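Local coordinates for fructooligosaccharide ABC transporter substrate-binding protein FusA (Streptococcus pneumoniae, PDB 5G5Y) that captures fructooligosaccharides, preferring tetrasaccharides and longer chains, as the solute-binding component of the FusABC-MsmK ABC importer of the pneumococcal cell, at residues E47-D52 with D65-V70; D71-A76 with M109-G114. All coordinates share one frame; numbering follows the deposited sequence.

Contact 1: residues E47-D52 with D65-V70; sequences EKRNLD and DGASDV. With ZN (zinc ion), chain I.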
loop_
_atom_site.group_PDB
_atom_site.type_symbol
_atom_site.label_atom_id
_atom_site.label_comp_id
_atom_site.label_asym_id
_atom_site.label_seq_id
_atom_site.Cartn_x
_atom_site.Cartn_y
_atom_site.Cartn_z
ATOM N N GLU A 47 15.161 0.865 -16.549
ATOM C CA GLU A 47 15.882 0.592 -17.795
ATOM C C GLU A 47 17.345 1.061 -17.775
ATOM O O GLU A 47 18.235 0.329 -18.200
ATOM C CB GLU A 47 15.187 1.177 -19.036
ATOM C CG GLU A 47 15.752 0.575 -20.330
ATOM C CD GLU A 47 15.958 -0.949 -20.216
ATOM O OE1 GLU A 47 14.926 -1.634 -19.996
ATOM O OE2 GLU A 47 17.124 -1.460 -20.269
ATOM N N LYS A 48 17.568 2.266 -17.262
ATOM C CA LYS A 48 18.908 2.823 -17.189
ATOM C C LYS A 48 19.793 2.001 -16.247
ATOM O O LYS A 48 20.930 1.684 -16.574
ATOM C CB LYS A 48 18.835 4.295 -16.819
ATOM C CG LYS A 48 18.235 5.144 -17.959
ATOM C CD LYS A 48 17.994 6.577 -17.550
ATOM C CE LYS A 48 17.453 7.430 -18.702
ATOM N NZ LYS A 48 16.981 8.730 -18.155
ATOM N N ARG A 49 19.232 1.600 -15.098
ATOM C CA ARG A 49 19.909 0.680 -14.179
ATOM C C ARG A 49 20.250 -0.647 -14.838
ATOM O O ARG A 49 21.390 -1.097 -14.765
ATOM C CB ARG A 49 19.049 0.460 -12.927
ATOM C CG ARG A 49 19.655 -0.535 -11.946
ATOM C CD ARG A 49 18.633 -1.166 -11.042
ATOM N NE ARG A 49 17.674 -1.892 -11.830
ATOM C CZ ARG A 49 16.389 -2.055 -11.558
ATOM N NH1 ARG A 49 15.859 -1.581 -10.447
ATOM N NH2 ARG A 49 15.629 -2.734 -12.416
ATOM N N ASN A 50 19.284 -1.261 -15.529
ATOM C CA ASN A 50 19.531 -2.552 -16.197
ATOM C C ASN A 50 20.624 -2.490 -17.291
ATOM O O ASN A 50 21.428 -3.432 -17.422
ATOM C CB ASN A 50 18.217 -3.140 -16.756
ATOM C CG ASN A 50 17.219 -3.527 -15.666
ATOM O OD1 ASN A 50 17.559 -3.654 -14.473
ATOM N ND2 ASN A 50 15.964 -3.662 -16.061
ATOM N N LEU A 51 20.698 -1.375 -18.030
ATOM C CA LEU A 51 21.776 -1.179 -19.027
ATOM C C LEU A 51 23.151 -1.069 -18.381
ATOM O O LEU A 51 24.133 -1.631 -18.879
ATOM C CB LEU A 51 21.534 0.062 -19.891
ATOM C CG LEU A 51 20.503 -0.109 -20.994
ATOM C CD1 LEU A 51 20.144 1.239 -21.567
ATOM C CD2 LEU A 51 21.000 -1.059 -22.069
ATOM N N ASP A 52 23.210 -0.381 -17.248
ATOM C CA ASP A 52 24.444 -0.318 -16.453
ATOM C C ASP A 52 24.909 -1.676 -15.948
ATOM O O ASP A 52 26.105 -1.988 -16.033
ATOM C CB ASP A 52 24.285 0.692 -15.293
ATOM C CG ASP A 52 24.268 2.104 -15.781
ATOM O OD1 ASP A 52 24.545 2.263 -16.980
ATOM O OD2 ASP A 52 23.970 3.059 -15.028
ATOM N N ASP A 65 16.458 1.871 -4.967
ATOM C CA ASP A 65 16.399 0.947 -6.085
ATOM C C ASP A 65 15.034 0.366 -6.467
ATOM O O ASP A 65 14.791 0.108 -7.670
ATOM C CB ASP A 65 17.318 -0.241 -5.775
ATOM C CG ASP A 65 17.470 -1.216 -6.973
ATOM O OD1 ASP A 65 17.217 -0.829 -8.174
ATOM O OD2 ASP A 65 17.846 -2.368 -6.690
ATOM N N GLY A 66 14.208 0.049 -5.482
ATOM C CA GLY A 66 12.886 -0.585 -5.749
ATOM C C GLY A 66 12.772 -1.853 -6.622
ATOM O O GLY A 66 11.752 -2.057 -7.261
ATOM N N ALA A 67 13.764 -2.727 -6.638
ATOM C CA ALA A 67 13.707 -3.908 -7.513
ATOM C C ALA A 67 12.698 -4.962 -7.051
ATOM O O ALA A 67 12.401 -5.037 -5.867
ATOM C CB ALA A 67 15.053 -4.548 -7.582
ATOM N N SER A 68 12.215 -5.778 -7.989
ATOM C CA SER A 68 11.362 -6.924 -7.679
ATOM C C SER A 68 12.182 -8.090 -7.062
ATOM O O SER A 68 13.419 -8.147 -7.180
ATOM C CB SER A 68 10.652 -7.408 -8.944
ATOM O OG SER A 68 11.575 -8.102 -9.772
ATOM N N ASP A 69 11.479 -9.018 -6.416
ATOM C CA ASP A 69 12.095 -10.218 -5.851
ATOM C C ASP A 69 12.808 -11.056 -6.914
ATOM O O ASP A 69 13.912 -11.543 -6.688
ATOM C CB ASP A 69 11.063 -11.042 -5.091
ATOM C CG ASP A 69 10.609 -10.353 -3.813
ATOM O OD1 ASP A 69 11.277 -9.365 -3.367
ATOM O OD2 ASP A 69 9.582 -10.774 -3.245
ATOM N N VAL A 70 12.177 -11.148 -8.075
ATOM C CA VAL A 70 12.767 -11.806 -9.255
ATOM C C VAL A 70 14.119 -11.194 -9.607
ATOM O O VAL A 70 15.071 -11.930 -9.797
ATOM C CB VAL A 70 11.807 -11.743 -10.462
ATOM C CG1 VAL A 70 12.527 -12.034 -11.772
ATOM C CG2 VAL A 70 10.710 -12.764 -10.267
HETATM ZN ZN ZN I . 24.219 3.879 -18.253
HETATM O O HOH W 1 22.200 3.513 -18.333
HETATM O O HOH W 2 26.311 4.280 -17.909
#
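Arg49, on helix 45-55, reaches the loop after strand 61-63 and ends in a salt bridge with Asp65. From CB, which points at that loop, the chain leaves the helix with CG anti to the backbone N (chi1 177°) and stays extended to CD, which comes within 3.2 Å of Asp65 OD1. A bend at chi3 then turns the guanidinium. NE faces back to its own helix, where it donates to Asn50 OD1 at 3.2 Å, and NH2 donates to that same Asn50 OD1 at 3.0 Å, so one amide oxygen receives two N-H groups in the guanidinium plane, both from one face of the amide. NH1 is left for the other segment: it meets Asp65 OD1 at 2.8 Å, on the syn side but tilted out of the carboxylate plane, with an N-H...O angle of 154°. The guanidinium and carboxylate planes stand 85° apart, and the salt bridge is a single bond from NH1, not a two-nitrogen pairing. Ala67 CB lies 4.2 Å from NH1, obliquely to the group.

At the far end of the segment, Asp52 OD1 binds a zinc ion at 2.1 Å, and a water on that metal donates to Lys48 O. Arg49 and Asp65 are both buried, and Asp308 puts a second carboxylate beside Asp65; the positive guanidinium would therefore be expected to offset negative charge close to the substrate-binding Lys309.

Contact 2: residues D71-A76 with M109-G114; sequences DLMNWA and MTAPDG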
loop_
_atom_site.group_PDB
_atom_site.type_symbol
_atom_site.label_atom_id
_atom_site.label_comp_id
_atom_site.label_asym_id
_atom_site.label_seq_id
_atom_site.Cartn_x
_atom_site.Cartn_y
_atom_site.Cartn_z
ATOM N N ASP A 71 14.168 -9.858 -9.680
ATOM C CA ASP A 71 15.399 -9.087 -9.969
ATOM C C ASP A 71 16.451 -9.372 -8.921
ATOM O O ASP A 71 17.594 -9.670 -9.266
ATOM C CB ASP A 71 15.176 -7.551 -9.966
ATOM C CG ASP A 71 14.369 -7.025 -11.129
ATOM O OD1 ASP A 71 14.377 -7.604 -12.223
ATOM O OD2 ASP A 71 13.719 -5.960 -10.937
ATOM N N LEU A 72 16.102 -9.260 -7.633
ATOM C CA LEU A 72 17.098 -9.506 -6.561
ATOM C C LEU A 72 17.727 -10.882 -6.677
ATOM O O LEU A 72 18.946 -11.011 -6.585
ATOM C CB LEU A 72 16.500 -9.374 -5.133
ATOM C CG LEU A 72 16.147 -7.950 -4.696
ATOM C CD1 LEU A 72 15.435 -8.000 -3.321
ATOM C CD2 LEU A 72 17.373 -7.042 -4.661
ATOM N N MET A 73 16.886 -11.895 -6.897
ATOM C CA MET A 73 17.340 -13.280 -7.073
ATOM C C MET A 73 18.274 -13.458 -8.263
ATOM O O MET A 73 19.292 -14.132 -8.153
ATOM C CB MET A 73 16.151 -14.239 -7.239
ATOM C CG MET A 73 15.398 -14.567 -5.960
ATOM S SD MET A 73 16.422 -14.729 -4.476
ATOM C CE MET A 73 15.249 -15.779 -3.599
ATOM N N ASN A 74 17.901 -12.875 -9.398
ATOM C CA ASN A 74 18.772 -12.921 -10.565
ATOM C C ASN A 74 20.121 -12.269 -10.253
ATOM O O ASN A 74 21.161 -12.854 -10.529
ATOM C CB ASN A 74 18.125 -12.237 -11.755
ATOM C CG ASN A 74 17.195 -13.150 -12.514
ATOM O OD1 ASN A 74 17.355 -14.391 -12.507
ATOM N ND2 ASN A 74 16.196 -12.554 -13.166
ATOM N N TRP A 75 20.099 -11.078 -9.655
ATOM C CA TRP A 75 21.347 -10.361 -9.377
ATOM C C TRP A 75 22.233 -11.096 -8.379
ATOM O O TRP A 75 23.460 -11.101 -8.526
ATOM C CB TRP A 75 21.092 -8.956 -8.862
ATOM C CG TRP A 75 20.424 -8.075 -9.821
ATOM C CD1 TRP A 75 20.378 -8.217 -11.183
ATOM C CD2 TRP A 75 19.667 -6.885 -9.516
ATOM N NE1 TRP A 75 19.640 -7.191 -11.736
ATOM C CE2 TRP A 75 19.188 -6.365 -10.743
ATOM C CE3 TRP A 75 19.314 -6.240 -8.330
ATOM C CZ2 TRP A 75 18.409 -5.205 -10.818
ATOM C CZ3 TRP A 75 18.571 -5.071 -8.396
ATOM C CH2 TRP A 75 18.109 -4.568 -9.636
ATOM N N ALA A 76 21.608 -11.695 -7.376
ATOM C CA ALA A 76 22.325 -12.527 -6.394
ATOM C C ALA A 76 22.960 -13.742 -7.054
ATOM O O ALA A 76 24.161 -14.001 -6.878
ATOM C CB ALA A 76 21.387 -12.973 -5.283
ATOM N N MET A 109 13.239 -9.770 5.252
ATOM C CA MET A 109 14.447 -9.367 4.580
ATOM C C MET A 109 15.248 -10.563 4.068
ATOM O O MET A 109 16.068 -10.415 3.162
ATOM C CB MET A 109 15.306 -8.503 5.497
ATOM C CG MET A 109 14.705 -7.147 5.826
ATOM S SD MET A 109 15.629 -6.354 7.161
ATOM C CE MET A 109 17.279 -6.221 6.521
ATOM N N THR A 110 14.988 -11.748 4.605
ATOM C CA THR A 110 15.864 -12.918 4.401
ATOM C C THR A 110 15.355 -13.794 3.266
ATOM O O THR A 110 14.211 -14.209 3.302
ATOM C CB THR A 110 15.937 -13.730 5.714
ATOM O OG1 THR A 110 16.502 -12.914 6.743
ATOM C CG2 THR A 110 16.828 -14.926 5.581
ATOM N N ALA A 111 16.210 -14.079 2.287
ATOM C CA ALA A 111 15.857 -14.945 1.156
ATOM C C ALA A 111 15.746 -16.398 1.615
ATOM O O ALA A 111 16.264 -16.740 2.677
ATOM C CB ALA A 111 16.865 -14.787 0.056
ATOM N N PRO A 112 15.048 -17.259 0.857
ATOM C CA PRO A 112 15.014 -18.626 1.390
ATOM C C PRO A 112 16.401 -19.317 1.467
ATOM O O PRO A 112 16.528 -20.223 2.238
ATOM C CB PRO A 112 14.047 -19.362 0.449
ATOM C CG PRO A 112 13.312 -18.284 -0.283
ATOM C CD PRO A 112 14.274 -17.142 -0.393
ATOM N N ASP A 113 17.429 -18.849 0.765
ATOM C CA ASP A 113 18.801 -19.394 0.945
ATOM C C ASP A 113 19.461 -18.993 2.295
ATOM O O ASP A 113 20.576 -19.423 2.584
ATOM C CB ASP A 113 19.721 -19.078 -0.271
ATOM C CG ASP A 113 20.117 -17.565 -0.390
ATOM O OD1 ASP A 113 19.667 -16.765 0.462
ATOM O OD2 ASP A 113 20.875 -17.168 -1.335
ATOM N N GLY A 114 18.783 -18.174 3.116
ATOM C CA GLY A 114 19.345 -17.703 4.362
ATOM C C GLY A 114 20.108 -16.384 4.289
ATOM O O GLY A 114 20.452 -15.862 5.313
#
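Met73 makes a small, wholly apolar contact here, joining helix 69-77 to the loop that follows helix 104-109, well away from the sugar-binding residues. No hydrogen bond crosses between 71-76 and 109-114, and a single methyl group does all the close touching. Met73 CE lies 3.6 Å from Pro112 CD and 4.1 Å from Ala111 CB, so it rests against two consecutive residues at once. The thioether chain gets there by a bend: CG is anti to the carbonyl carbon (chi1 -76°), chi2 turns at -37°, and chi3 of -156° then carries CE outward, nearly extended, to the loop. Met73 and Pro112 cross obliquely, the methyl meeting the proline ring at its CD corner. Ala111, by contrast, directs its CB at the helix and is buried, whereas Pro112 is exposed, which places the methionine tip at the boundary between protein interior and solvent.

The loop has a defined shape at this point. Ala111 to Gly114 form a type I beta turn closed by Gly114 N donating to Ala111 O at 2.9 Å, with Pro112 and Asp113 at its two central positions. Asp113 ties the turn onward, through OD1 to the backbone N of His115 and through OD2 to the hydroxyl of Tyr117, a residue that the Ala76 side chain also touches. On the helix side, Met73 additionally touches Phe426. The arrangement is plain helix-to-loop packing, in which a methionine methyl abuts the Ala-Pro start of a type I turn with proline in its second position.

How the contacts relate
The centres of contacts 1 and 2 lie 14 Å apart, on the same side of the chain's centre, and helix 69-77 is common to both. They follow in series along the chain: contact 1 closes at the start of this helix, and contact 2 opens on its next residues. Trp75 joins them physically. Its six-membered ring packs on contact 1, with CZ3 at 3.3 Å from Asp65 OD2 and CH2 at 3.5 Å from Arg49 NE, while Met73 of the same helix reaches 109-114. Helix 69-77 is thus packed between helix 45-55 and the loop before strand 121-123, tying the neighbourhood of the mixed sheet that contains strand 61-63 to the loop that follows helix 104-109.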